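Local coordinates for protein KLLA0E08119p (Kluyveromyces lactis, PDB 3VA7) that is the urea carboxylase part of a longer multifunctional enzyme and probably carboxylates urea to urea-1-carboxylate with ATP, bicarbonate and biotin, at residues G717-H722 against G1029-I1034; D962-V967 against H1006-T1011; T1011-S1016 against G1043-G1048; P1015-T1020 against C1033-E1038. All coordinates share one frame; numbering follows the deposited sequence.

In the fold
Following the chain, contact 1 opens in the loop between strands 701-705 and 725-730, in the A and B part of the carboxyltransferase region, and closes about 300 residues later at strand 1031-1034 in the C and D part. Contact 2 is nested inside it, bringing helix 960-967 onto the loop that follows strand 997-1001. Thr1011, shared by contacts 2 and 3, ends the first and starts the second. Contact 3 reaches on to strand 1045-1049, so its segments alternate with those of contact 1. Contact 4 leaves from the same loop as contact 3 and returns to the end of strand 1031-1034. Contacts 3 and 4 both border the bound urea and biotin group.

Contact 1: G717-H722 against G1029-I1034; sequences GEAGLH and GMYMCI
Glu718 and Ala719, in a short 3-10 turn, meet Gly1029, Met1030 and Tyr1031 where the loop before strand 725-730 reaches the start of strand 1031-1034. One backbone hydrogen bond joins the two segments: Met1030 N donates to Glu718 O over 3.0 Å. The turn that presents this carbonyl is closed by its own bond, Gly720 N to Gly717 O.

Van der Waals contacts flank the bond. The side chains of Glu718 and Met1030 run side by side in the same direction, with Met1030 SD 3.6 Å from Glu718 CB. Beyond CG the glutamate is extended (chi2 170°), which carries its carboxylate alongside the SD-CE end of Met1030. Ala719 CB approaches Tyr1031 CE1 at 4.3 Å, while Met1030 CG sits over the centre of the same ring.

Close backbone approach makes up the rest. Gly720 and Gly1029 bring their CA atoms within 3.9 Å, and a CB on Gly1029 would point into the Ala719-Gly720 peptide.

Between these two segments one backbone hydrogen bond is thus set among van der Waals contacts, with Ala719 O to Lys1012 NZ as a further polar tie close by. The carboxylate of Glu718 and the buried phenol of Tyr1031 find their hydrogen-bond partners, Phe857 N and His727 ND1, outside the two segments.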
loop_
_atom_site.group_PDB
_atom_site.type_symbol
_atom_site.label_atom_id
_atom_site.label_comp_id
_atom_site.label_asym_id
_atom_site.label_seq_id
_atom_site.Cartn_x
_atom_site.Cartn_y
_atom_site.Cartn_z
ATOM N N GLY A 717 19.049 28.414 15.939
ATOM C CA GLY A 717 18.248 29.556 15.513
ATOM C C GLY A 717 16.859 29.144 15.107
ATOM O O GLY A 717 16.337 28.168 15.607
ATOM N N GLU A 718 16.257 29.890 14.185
ATOM C CA GLU A 718 14.915 29.591 13.612
ATOM C C GLU A 718 14.618 28.150 13.169
ATOM O O GLU A 718 13.466 27.745 13.134
ATOM C CB GLU A 718 14.499 30.604 12.500
ATOM C CG GLU A 718 15.611 31.558 11.948
ATOM C CD GLU A 718 15.230 32.421 10.652
ATOM O OE1 GLU A 718 15.534 32.004 9.485
ATOM O OE2 GLU A 718 14.657 33.551 10.819
ATOM N N ALA A 719 15.607 27.363 12.807
ATOM C CA ALA A 719 15.308 25.984 12.400
ATOM C C ALA A 719 15.129 25.002 13.610
ATOM O O ALA A 719 14.898 23.800 13.437
ATOM C CB ALA A 719 16.364 25.474 11.441
ATOM N N GLY A 720 15.230 25.536 14.829
ATOM C CA GLY A 720 15.089 24.753 16.042
ATOM C C GLY A 720 16.234 25.108 16.976
ATOM O O GLY A 720 17.331 25.453 16.532
ATOM N N LEU A 721 15.993 24.998 18.273
ATOM C CA LEU A 721 16.965 25.404 19.249
ATOM C C LEU A 721 18.114 24.433 19.382
ATOM O O LEU A 721 19.247 24.845 19.555
ATOM C CB LEU A 721 16.294 25.684 20.573
ATOM C CG LEU A 721 15.624 27.046 20.451
ATOM C CD1 LEU A 721 14.703 27.328 21.597
ATOM C CD2 LEU A 721 16.693 28.118 20.379
ATOM N N HIS A 722 17.867 23.146 19.253
ATOM C CA HIS A 722 18.961 22.225 19.507
ATOM C C HIS A 722 20.075 22.385 18.445
ATOM O O HIS A 722 19.780 22.469 17.247
ATOM C CB HIS A 722 18.450 20.830 19.536
ATOM C CG HIS A 722 19.481 19.841 19.911
ATOM N ND1 HIS A 722 19.572 19.317 21.180
ATOM C CD2 HIS A 722 20.478 19.275 19.190
ATOM C CE1 HIS A 722 20.573 18.453 21.221
ATOM N NE2 HIS A 722 21.134 18.403 20.023
ATOM N N GLY A 1029 10.943 23.955 14.908
ATOM C CA GLY A 1029 11.445 25.337 14.891
ATOM C C GLY A 1029 10.327 26.179 14.302
ATOM O O GLY A 1029 9.192 26.129 14.784
ATOM N N MET A 1030 10.598 26.914 13.232
ATOM C CA MET A 1030 9.494 27.685 12.599
ATOM C C MET A 1030 8.736 26.962 11.465
ATOM O O MET A 1030 7.806 27.534 10.888
ATOM C CB MET A 1030 9.999 29.020 12.108
ATOM C CG MET A 1030 10.424 29.038 10.675
ATOM S SD MET A 1030 11.609 30.379 10.406
ATOM C CE MET A 1030 11.772 30.384 8.612
ATOM N N TYR A 1031 9.099 25.710 11.183
ATOM C CA TYR A 1031 8.556 25.035 10.020
ATOM C C TYR A 1031 7.387 24.159 10.391
ATOM O O TYR A 1031 7.284 23.683 11.521
ATOM C CB TYR A 1031 9.641 24.234 9.225
ATOM C CG TYR A 1031 10.759 25.111 8.662
ATOM C CD1 TYR A 1031 12.021 25.134 9.285
ATOM C CD2 TYR A 1031 10.540 25.964 7.579
ATOM C CE1 TYR A 1031 13.023 25.917 8.827
ATOM C CE2 TYR A 1031 11.569 26.798 7.093
ATOM C CZ TYR A 1031 12.810 26.770 7.723
ATOM O OH TYR A 1031 13.873 27.587 7.320
ATOM N N MET A 1032 6.518 23.947 9.405
ATOM C CA MET A 1032 5.353 23.118 9.552
ATOM C C MET A 1032 5.444 21.901 8.657
ATOM O O MET A 1032 5.864 22.015 7.517
ATOM C CB MET A 1032 4.139 23.925 9.163
ATOM C CG MET A 1032 2.889 23.122 9.298
ATOM S SD MET A 1032 2.307 22.481 7.724
ATOM C CE MET A 1032 2.061 20.879 8.279
ATOM N N CYS A 1033 5.023 20.737 9.154
ATOM C CA CYS A 1033 4.928 19.523 8.321
ATOM C C CYS A 1033 3.619 18.770 8.551
ATOM O O CYS A 1033 2.976 18.926 9.595
ATOM C CB CYS A 1033 6.085 18.583 8.579
ATOM S SG CYS A 1033 5.915 17.608 10.084
ATOM N N ILE A 1034 3.208 18.003 7.548
ATOM C CA ILE A 1034 2.120 17.055 7.662
ATOM C C ILE A 1034 2.748 15.688 7.445
ATOM O O ILE A 1034 3.410 15.474 6.431
ATOM C CB ILE A 1034 1.049 17.286 6.615
ATOM C CG1 ILE A 1034 0.377 18.625 6.879
ATOM C CG2 ILE A 1034 0.060 16.178 6.657
ATOM C CD1 ILE A 1034 -0.538 19.109 5.746
#

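Contact 2: D962-V967 against H1006-T1011; sequences DFIADV and HRYLGT
Phe963, Ile964 and Leu1009 carry a contact in the C and D part of the carboxyltransferase region, where the C-terminal part of helix 960-967 packs on the loop between strands 997-1001 and 1024-1028. Phe963 CG lies opposite its own backbone N (chi1 169°), which places the ring against Gly1010 and Thr1011. There CZ meets Thr1011 CG2 at 3.6 Å and CE2 meets Gly1010 CA at 3.8 Å, the threonine side chain crossing the phenylalanine at about a right angle. One turn on, Val967 CG1 sits over a face of the ring, toward its rim, and Phe1138 adds an edge-to-face partner from helix 1133-1142. With an alanine at Phe963, Thr1011 CG2 and Val967 CG1 would probably lose the ring they share, opening a gap between helix and loop.

Ile964 uses its CG2 branch, which touches Tyr1008 CD2 at 3.9 Å, again with the side chains nearly perpendicular. Leu1009 directs its CB toward the helix, and its backbone N is hydrogen-bonded to Asn968 OD1, just beyond the helical segment. Its CB faces Val967 CG1 at 4.4 Å, and that same methyl comes within 3.9 Å of Leu1009 O.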
loop_
_atom_site.group_PDB
_atom_site.type_symbol
_atom_site.label_atom_id
_atom_site.label_comp_id
_atom_site.label_asym_id
_atom_site.label_seq_id
_atom_site.Cartn_x
_atom_site.Cartn_y
_atom_site.Cartn_z
ATOM N N ASP A 962 2.278 23.362 24.588
ATOM C CA ASP A 962 2.703 24.163 25.730
ATOM C C ASP A 962 4.173 24.637 25.700
ATOM O O ASP A 962 4.454 25.798 26.005
ATOM C CB ASP A 962 2.426 23.419 27.028
ATOM C CG ASP A 962 0.951 23.342 27.355
ATOM O OD1 ASP A 962 0.183 24.237 26.955
ATOM O OD2 ASP A 962 0.566 22.375 28.033
ATOM N N PHE A 963 5.095 23.751 25.351
ATOM C CA PHE A 963 6.409 24.158 24.942
ATOM C C PHE A 963 6.446 25.291 23.868
ATOM O O PHE A 963 7.106 26.321 24.113
ATOM C CB PHE A 963 7.193 22.956 24.465
ATOM C CG PHE A 963 8.457 23.317 23.787
ATOM C CD1 PHE A 963 9.507 23.871 24.507
ATOM C CD2 PHE A 963 8.597 23.146 22.412
ATOM C CE1 PHE A 963 10.695 24.243 23.862
ATOM C CE2 PHE A 963 9.753 23.497 21.776
ATOM C CZ PHE A 963 10.795 24.052 22.483
ATOM N N ILE A 964 5.771 25.132 22.710
ATOM C CA ILE A 964 5.779 26.217 21.739
ATOM C C ILE A 964 5.323 27.475 22.469
ATOM O O ILE A 964 6.000 28.526 22.420
ATOM C CB ILE A 964 4.770 26.121 20.529
ATOM C CG1 ILE A 964 4.858 24.855 19.639
ATOM C CG2 ILE A 964 4.820 27.430 19.715
ATOM C CD1 ILE A 964 6.099 24.131 19.715
ATOM N N ALA A 965 4.173 27.373 23.138
ATOM C CA ALA A 965 3.592 28.554 23.829
ATOM C C ALA A 965 4.562 29.172 24.809
ATOM O O ALA A 965 4.802 30.373 24.781
ATOM C CB ALA A 965 2.312 28.216 24.518
ATOM N N ASP A 966 5.154 28.350 25.647
ATOM C CA ASP A 966 6.050 28.849 26.691
ATOM C C ASP A 966 7.341 29.495 26.147
ATOM O O ASP A 966 7.748 30.562 26.602
ATOM C CB ASP A 966 6.325 27.706 27.681
ATOM C CG ASP A 966 7.089 28.127 28.940
ATOM O OD1 ASP A 966 7.652 27.189 29.565
ATOM O OD2 ASP A 966 7.123 29.320 29.358
ATOM N N VAL A 967 7.985 28.870 25.160
ATOM C CA VAL A 967 9.278 29.368 24.697
ATOM C C VAL A 967 9.084 30.663 23.906
ATOM O O VAL A 967 9.973 31.542 23.823
ATOM C CB VAL A 967 10.129 28.280 24.013
ATOM C CG1 VAL A 967 9.529 27.867 22.652
ATOM C CG2 VAL A 967 11.566 28.749 23.863
ATOM N N HIS A 1006 4.367 34.680 12.196
ATOM C CA HIS A 1006 3.779 33.394 12.489
ATOM C C HIS A 1006 4.851 32.396 12.742
ATOM O O HIS A 1006 4.598 31.195 12.844
ATOM C CB HIS A 1006 2.856 32.946 11.391
ATOM C CG HIS A 1006 1.518 33.588 11.460
ATOM N ND1 HIS A 1006 0.665 33.658 10.379
ATOM C CD2 HIS A 1006 0.889 34.206 12.485
ATOM C CE1 HIS A 1006 -0.434 34.284 10.734
ATOM N NE2 HIS A 1006 -0.325 34.627 12.009
ATOM N N ARG A 1007 6.069 32.896 12.872
ATOM C CA ARG A 1007 7.203 32.006 12.934
ATOM C C ARG A 1007 7.657 32.020 14.340
ATOM O O ARG A 1007 8.145 33.028 14.808
ATOM C CB ARG A 1007 8.315 32.426 11.974
ATOM C CG ARG A 1007 7.834 32.468 10.576
ATOM C CD ARG A 1007 8.787 33.141 9.640
ATOM N NE ARG A 1007 8.182 33.223 8.318
ATOM C CZ ARG A 1007 8.710 33.882 7.277
ATOM N NH1 ARG A 1007 9.872 34.507 7.394
ATOM N NH2 ARG A 1007 8.046 33.927 6.107
ATOM N N TYR A 1008 7.498 30.870 14.981
ATOM C CA TYR A 1008 7.716 30.663 16.391
ATOM C C TYR A 1008 9.010 29.907 16.632
ATOM O O TYR A 1008 9.412 29.027 15.828
ATOM C CB TYR A 1008 6.527 29.853 16.891
ATOM C CG TYR A 1008 5.212 30.656 16.909
ATOM C CD1 TYR A 1008 5.248 32.049 17.008
ATOM C CD2 TYR A 1008 3.953 30.024 16.905
ATOM C CE1 TYR A 1008 4.102 32.812 17.060
ATOM C CE2 TYR A 1008 2.757 30.785 16.989
ATOM C CZ TYR A 1008 2.844 32.194 17.057
ATOM O OH TYR A 1008 1.718 33.041 17.136
ATOM N N LEU A 1009 9.700 30.242 17.722
ATOM C CA LEU A 1009 10.826 29.429 18.144
ATOM C C LEU A 1009 10.354 28.011 18.526
ATOM O O LEU A 1009 9.161 27.771 18.742
ATOM C CB LEU A 1009 11.468 30.085 19.327
ATOM C CG LEU A 1009 12.183 31.442 19.220
ATOM C CD1 LEU A 1009 12.830 31.710 20.573
ATOM C CD2 LEU A 1009 13.273 31.428 18.103
ATOM N N GLY A 1010 11.270 27.067 18.642
ATOM C CA GLY A 1010 10.871 25.689 18.897
ATOM C C GLY A 1010 12.090 24.825 18.890
ATOM O O GLY A 1010 13.200 25.323 19.118
ATOM N N THR A 1011 11.915 23.542 18.623
ATOM C CA THR A 1011 13.028 22.642 18.499
ATOM C C THR A 1011 12.455 21.332 17.978
ATOM O O THR A 1011 11.250 21.090 18.062
ATOM C CB THR A 1011 13.755 22.344 19.847
ATOM O OG1 THR A 1011 14.878 21.495 19.594
ATOM C CG2 THR A 1011 12.853 21.559 20.850
#

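Contact 3: T1011-S1016 against G1043-G1048; sequences TKYNPS and GYQLVG. With URE (urea), chain C; BTI (5-(hexahydro-2-oxo-1H-thieno[3,4-D]imidazol-6-yl)pentanal), chain B.
Gly1043 O is approached by two neighbouring groups of the loop: Tyr1013 N donates a hydrogen bond of 2.6 Å at 152°, in the carbonyl plane and on a lone pair, and Lys1012 CA adds a CA-H...O contact of 3.2 Å. Tyr1013 then turns CG opposite its carbonyl carbon (chi1 -81°), laying the ring against Tyr1044 O and the Gln1045 amide. Its CE1 lies 3.4 Å from Gln1045 NE2, ring and amide planes 35° apart, and 3.5 Å from Tyr1044 O. Arg1017 makes a cation-pi contact with this ring and Tyr946 meets it edge-to-face. A serine in place of Tyr1013 is likely to leave the Gln1045 amide freer to turn and Arg1017 without its pi partner.

This is the carboxyltransferase active site, with urea and the biotin group bound beside the two segments. Lys1012 and Tyr1044 run alongside each other, CE 4.0 Å from CE2, and both polar ends go to Asp728, the lysine NZ also to Ala719 O. The Tyr1044 ring borders the urea, whose C atom is 3.2 Å from CD2. At the end of segment 1011-1016, Ser1016 OG lies 3.6 Å from C4 of the biotin group.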
loop_
_atom_site.group_PDB
_atom_site.type_symbol
_atom_site.label_atom_id
_atom_site.label_comp_id
_atom_site.label_asym_id
_atom_site.label_seq_id
_atom_site.Cartn_x
_atom_site.Cartn_y
_atom_site.Cartn_z
ATOM N N THR A 1011 11.915 23.542 18.623
ATOM C CA THR A 1011 13.028 22.642 18.499
ATOM C C THR A 1011 12.455 21.332 17.978
ATOM O O THR A 1011 11.250 21.090 18.062
ATOM C CB THR A 1011 13.755 22.344 19.847
ATOM O OG1 THR A 1011 14.878 21.495 19.594
ATOM C CG2 THR A 1011 12.853 21.559 20.850
ATOM N N LYS A 1012 13.320 20.491 17.447
ATOM C CA LYS A 1012 12.926 19.198 16.972
ATOM C C LYS A 1012 13.294 18.252 18.085
ATOM O O LYS A 1012 14.102 18.615 18.960
ATOM C CB LYS A 1012 13.661 18.918 15.678
ATOM C CG LYS A 1012 13.081 19.765 14.493
ATOM C CD LYS A 1012 14.176 20.432 13.682
ATOM C CE LYS A 1012 13.635 21.000 12.409
ATOM N NZ LYS A 1012 14.697 21.620 11.619
ATOM N N TYR A 1013 12.689 17.076 18.126
ATOM C CA TYR A 1013 12.929 16.208 19.257
ATOM C C TYR A 1013 14.411 15.786 19.392
ATOM O O TYR A 1013 15.179 15.761 18.406
ATOM C CB TYR A 1013 12.045 14.966 19.151
ATOM C CG TYR A 1013 10.581 15.097 19.614
ATOM C CD1 TYR A 1013 9.831 16.294 19.430
ATOM C CD2 TYR A 1013 9.927 14.001 20.195
ATOM C CE1 TYR A 1013 8.503 16.387 19.840
ATOM C CE2 TYR A 1013 8.558 14.082 20.603
ATOM C CZ TYR A 1013 7.873 15.251 20.423
ATOM O OH TYR A 1013 6.565 15.292 20.812
ATOM N N ASN A 1014 14.813 15.483 20.631
ATOM C CA ASN A 1014 16.121 14.972 20.925
ATOM C C ASN A 1014 16.021 13.804 21.889
ATOM O O ASN A 1014 15.919 14.005 23.101
ATOM C CB ASN A 1014 16.981 16.105 21.482
ATOM C CG ASN A 1014 18.249 15.608 22.186
ATOM O OD1 ASN A 1014 18.670 16.192 23.207
ATOM N ND2 ASN A 1014 18.832 14.524 21.697
ATOM N N PRO A 1015 16.065 12.565 21.380
ATOM C CA PRO A 1015 16.176 12.126 19.995
ATOM C C PRO A 1015 14.791 12.081 19.384
ATOM O O PRO A 1015 13.801 12.248 20.100
ATOM C CB PRO A 1015 16.690 10.663 20.128
ATOM C CG PRO A 1015 16.080 10.170 21.323
ATOM C CD PRO A 1015 15.948 11.404 22.281
ATOM N N SER A 1016 14.708 11.779 18.097
ATOM C CA SER A 1016 13.413 11.736 17.434
ATOM C C SER A 1016 12.533 10.566 17.882
ATOM O O SER A 1016 13.016 9.575 18.389
ATOM C CB SER A 1016 13.636 11.756 15.929
ATOM O OG SER A 1016 14.609 10.787 15.549
ATOM N N GLY A 1043 10.187 14.152 14.339
ATOM C CA GLY A 1043 10.948 14.901 15.303
ATOM C C GLY A 1043 10.290 16.231 15.556
ATOM O O GLY A 1043 10.689 16.936 16.495
ATOM N N TYR A 1044 9.306 16.603 14.744
ATOM C CA TYR A 1044 8.601 17.902 14.965
ATOM C C TYR A 1044 7.650 17.875 16.208
ATOM O O TYR A 1044 7.164 16.801 16.611
ATOM C CB TYR A 1044 7.785 18.280 13.742
ATOM C CG TYR A 1044 8.544 18.920 12.591
ATOM C CD1 TYR A 1044 7.962 19.977 11.856
ATOM C CD2 TYR A 1044 9.807 18.460 12.189
ATOM C CE1 TYR A 1044 8.630 20.566 10.797
ATOM C CE2 TYR A 1044 10.467 19.023 11.098
ATOM C CZ TYR A 1044 9.870 20.083 10.415
ATOM O OH TYR A 1044 10.514 20.681 9.349
ATOM N N GLN A 1045 7.411 19.052 16.790
ATOM C CA GLN A 1045 6.415 19.280 17.855
ATOM C C GLN A 1045 5.014 19.080 17.331
ATOM O O GLN A 1045 4.624 19.660 16.323
ATOM C CB GLN A 1045 6.583 20.672 18.458
ATOM C CG GLN A 1045 8.029 20.935 19.020
ATOM C CD GLN A 1045 8.414 19.991 20.140
ATOM O OE1 GLN A 1045 9.612 19.750 20.398
ATOM N NE2 GLN A 1045 7.417 19.440 20.817
ATOM N N LEU A 1046 4.260 18.222 17.991
ATOM C CA LEU A 1046 2.964 17.782 17.496
ATOM C C LEU A 1046 1.807 18.636 18.019
ATOM O O LEU A 1046 1.675 18.887 19.188
ATOM C CB LEU A 1046 2.740 16.296 17.820
ATOM C CG LEU A 1046 3.898 15.353 17.489
ATOM C CD1 LEU A 1046 3.608 13.950 17.956
ATOM C CD2 LEU A 1046 4.313 15.367 15.971
ATOM N N VAL A 1047 0.900 18.992 17.124
ATOM C CA VAL A 1047 0.008 20.114 17.321
ATOM C C VAL A 1047 -1.427 19.700 16.949
ATOM O O VAL A 1047 -2.391 20.229 17.495
ATOM C CB VAL A 1047 0.647 21.198 16.470
ATOM C CG1 VAL A 1047 -0.162 21.718 15.281
ATOM C CG2 VAL A 1047 1.410 22.150 17.285
ATOM N N GLY A 1048 -1.603 18.707 16.080
ATOM C CA GLY A 1048 -2.953 18.347 15.670
ATOM C C GLY A 1048 -2.932 17.463 14.450
ATOM O O GLY A 1048 -1.856 16.969 14.059
HETATM C C URE C . 9.970 15.522 10.854
HETATM O O URE C . 9.146 15.957 10.010
HETATM N N1 URE C . 9.614 14.753 11.852
HETATM N N2 URE C . 11.286 15.781 10.879
HETATM C C11 BTI B . 14.740 5.186 13.029
HETATM O O11 BTI B . 14.192 5.729 14.038
HETATM C C10 BTI B . 15.280 5.956 11.786
HETATM C C9 BTI B . 14.972 7.447 11.904
HETATM C C8 BTI B . 15.703 8.360 10.929
HETATM C C7 BTI B . 15.787 9.840 11.355
HETATM C C2 BTI B . 14.474 10.464 11.780
HETATM S S1 BTI B . 13.248 10.426 10.507
HETATM C C6 BTI B . 12.345 11.786 11.159
HETATM C C5 BTI B . 13.299 12.643 11.962
HETATM N N3 BTI B . 13.615 13.697 11.034
HETATM C C3 BTI B . 14.851 13.605 10.619
HETATM O O3 BTI B . 15.410 14.476 9.805
HETATM N N2 BTI B . 15.477 12.572 11.145
HETATM C C4 BTI B . 14.643 11.927 12.152
#

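Contact 4: P1015-T1020 against C1033-E1038; sequences PSRTYT and CIYNAE. With URE (urea), chain C; BTI (5-(hexahydro-2-oxo-1H-thieno[3,4-D]imidazol-6-yl)pentanal), chain B.
Arg1017 reaches across to Tyr1035 beside the bound urea in the carboxyltransferase active site, where a loop before strand 1024-1028 folds against the loop that follows strand 1031-1034. Its CB already points toward that second loop. CG and CD continue outward until the chain bends at chi3 (-52°), which brings the guanidinium side-on to Thr1020. NE and NH2 both hold Thr1020 OG1, at 3.0 and 2.8 Å, with the hydroxyl oxygen close to the guanidinium plane; the hydroxyl is itself hydrogen-bonded to Ser1040 O, and NE also has a weak bond to Tyr1019 O. Two bonds to one atom fix the rotation of the group, and NH1 is taken by Tyr1044 O. At the tip, NH2 donates in plane to Tyr1035 OH, 2.9 Å away and fairly straight at 160°, with guanidinium and ring planes 80° apart.

The phenol oxygen thus held is gripped further by Tyr1044 N, and takes a weak hydrogen bond from N1 of the urea (2.7 Å). Thr1020 CG2 lies over one face of the same ring, a CH-pi contact 3.7 Å from the Tyr1035 centroid. At the outer margin, Glu1038 OE2 accepts from Arg1022 N, and Tyr1019 OH donates to Glu1038 OE1 over 2.7 Å, on the syn lone pair of the carboxylate oxygen.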
loop_
_atom_site.group_PDB
_atom_site.type_symbol
_atom_site.label_atom_id
_atom_site.label_comp_id
_atom_site.label_asym_id
_atom_site.label_seq_id
_atom_site.Cartn_x
_atom_site.Cartn_y
_atom_site.Cartn_z
ATOM N N PRO A 1015 16.065 12.565 21.380
ATOM C CA PRO A 1015 16.176 12.126 19.995
ATOM C C PRO A 1015 14.791 12.081 19.384
ATOM O O PRO A 1015 13.801 12.248 20.100
ATOM C CB PRO A 1015 16.690 10.663 20.128
ATOM C CG PRO A 1015 16.080 10.170 21.323
ATOM C CD PRO A 1015 15.948 11.404 22.281
ATOM N N SER A 1016 14.708 11.779 18.097
ATOM C CA SER A 1016 13.413 11.736 17.434
ATOM C C SER A 1016 12.533 10.566 17.882
ATOM O O SER A 1016 13.016 9.575 18.389
ATOM C CB SER A 1016 13.636 11.756 15.929
ATOM O OG SER A 1016 14.609 10.787 15.549
ATOM N N ARG A 1017 11.229 10.678 17.651
ATOM C CA ARG A 1017 10.254 9.591 17.886
ATOM C C ARG A 1017 10.539 8.511 16.890
ATOM O O ARG A 1017 11.176 8.788 15.875
ATOM C CB ARG A 1017 8.835 10.075 17.641
ATOM C CG ARG A 1017 8.348 11.170 18.562
ATOM C CD ARG A 1017 6.868 11.505 18.262
ATOM N NE ARG A 1017 6.639 11.792 16.838
ATOM C CZ ARG A 1017 6.894 12.971 16.256
ATOM N NH1 ARG A 1017 7.370 14.033 16.939
ATOM N NH2 ARG A 1017 6.681 13.087 14.963
ATOM N N THR A 1018 10.037 7.308 17.137
ATOM C CA THR A 1018 10.091 6.255 16.161
ATOM C C THR A 1018 8.748 6.063 15.478
ATOM O O THR A 1018 8.644 5.322 14.472
ATOM C CB THR A 1018 10.405 4.933 16.793
ATOM O OG1 THR A 1018 9.470 4.676 17.850
ATOM C CG2 THR A 1018 11.812 4.965 17.355
ATOM N N TYR A 1019 7.723 6.707 16.036
ATOM C CA TYR A 1019 6.334 6.510 15.586
ATOM C C TYR A 1019 5.531 7.843 15.550
ATOM O O TYR A 1019 5.605 8.676 16.484
ATOM C CB TYR A 1019 5.600 5.381 16.400
ATOM C CG TYR A 1019 4.134 5.394 16.019
ATOM C CD1 TYR A 1019 3.653 4.555 14.984
ATOM C CD2 TYR A 1019 3.216 6.343 16.639
ATOM C CE1 TYR A 1019 2.304 4.608 14.585
ATOM C CE2 TYR A 1019 1.882 6.431 16.246
ATOM C CZ TYR A 1019 1.436 5.566 15.206
ATOM O OH TYR A 1019 0.144 5.637 14.781
ATOM N N THR A 1020 4.773 8.047 14.474
ATOM C CA THR A 1020 3.892 9.215 14.366
ATOM C C THR A 1020 2.675 8.759 13.586
ATOM O O THR A 1020 2.743 7.809 12.771
ATOM C CB THR A 1020 4.595 10.412 13.645
ATOM O OG1 THR A 1020 5.934 10.554 14.156
ATOM C CG2 THR A 1020 3.790 11.775 13.828
ATOM N N CYS A 1033 5.023 20.737 9.154
ATOM C CA CYS A 1033 4.928 19.523 8.321
ATOM C C CYS A 1033 3.619 18.770 8.551
ATOM O O CYS A 1033 2.976 18.926 9.595
ATOM C CB CYS A 1033 6.085 18.583 8.579
ATOM S SG CYS A 1033 5.915 17.608 10.084
ATOM N N ILE A 1034 3.208 18.003 7.548
ATOM C CA ILE A 1034 2.120 17.055 7.662
ATOM C C ILE A 1034 2.748 15.688 7.445
ATOM O O ILE A 1034 3.410 15.474 6.431
ATOM C CB ILE A 1034 1.049 17.286 6.615
ATOM C CG1 ILE A 1034 0.377 18.625 6.879
ATOM C CG2 ILE A 1034 0.060 16.178 6.657
ATOM C CD1 ILE A 1034 -0.538 19.109 5.746
ATOM N N TYR A 1035 2.599 14.781 8.417
ATOM C CA TYR A 1035 3.193 13.434 8.282
ATOM C C TYR A 1035 2.304 12.609 7.349
ATOM O O TYR A 1035 1.263 12.114 7.764
ATOM C CB TYR A 1035 3.363 12.757 9.641
ATOM C CG TYR A 1035 4.429 13.363 10.518
ATOM C CD1 TYR A 1035 4.125 14.431 11.358
ATOM C CD2 TYR A 1035 5.743 12.887 10.534
ATOM C CE1 TYR A 1035 5.068 15.031 12.185
ATOM C CE2 TYR A 1035 6.745 13.504 11.399
ATOM C CZ TYR A 1035 6.369 14.589 12.204
ATOM O OH TYR A 1035 7.242 15.260 13.059
ATOM N N ASN A 1036 2.689 12.487 6.081
ATOM C CA ASN A 1036 1.814 11.786 5.112
ATOM C C ASN A 1036 1.698 10.275 5.300
ATOM O O ASN A 1036 0.797 9.667 4.721
ATOM C CB ASN A 1036 2.170 12.101 3.644
ATOM C CG ASN A 1036 1.817 13.503 3.258
ATOM O OD1 ASN A 1036 1.038 14.166 3.962
ATOM N ND2 ASN A 1036 2.364 13.977 2.113
ATOM N N ALA A 1037 2.605 9.673 6.072
ATOM C CA ALA A 1037 2.595 8.209 6.264
ATOM C C ALA A 1037 2.299 7.753 7.708
ATOM O O ALA A 1037 2.750 8.381 8.672
ATOM C CB ALA A 1037 3.902 7.638 5.816
ATOM N N GLU A 1038 1.592 6.638 7.834
ATOM C CA GLU A 1038 1.261 6.046 9.106
ATOM C C GLU A 1038 2.494 5.316 9.690
ATOM O O GLU A 1038 3.068 4.465 9.038
ATOM C CB GLU A 1038 0.119 5.055 8.897
ATOM C CG GLU A 1038 -0.187 4.135 10.082
ATOM C CD GLU A 1038 -0.576 4.890 11.357
ATOM O OE1 GLU A 1038 -0.127 4.441 12.413
ATOM O OE2 GLU A 1038 -1.301 5.937 11.313
HETATM C C URE C . 9.970 15.522 10.854
HETATM O O URE C . 9.146 15.957 10.010
HETATM N N1 URE C . 9.614 14.753 11.852
HETATM N N2 URE C . 11.286 15.781 10.879
HETATM C C11 BTI B . 14.740 5.186 13.029
HETATM O O11 BTI B . 14.192 5.729 14.038
HETATM C C10 BTI B . 15.280 5.956 11.786
HETATM C C9 BTI B . 14.972 7.447 11.904
HETATM C C8 BTI B . 15.703 8.360 10.929
HETATM C C7 BTI B . 15.787 9.840 11.355
HETATM C C2 BTI B . 14.474 10.464 11.780
HETATM S S1 BTI B . 13.248 10.426 10.507
HETATM C C6 BTI B . 12.345 11.786 11.159
HETATM C C5 BTI B . 13.299 12.643 11.962
HETATM N N3 BTI B . 13.615 13.697 11.034
HETATM C C3 BTI B . 14.851 13.605 10.619
HETATM O O3 BTI B . 15.410 14.476 9.805
HETATM N N2 BTI B . 15.477 12.572 11.145
HETATM C C4 BTI B . 14.643 11.927 12.152
#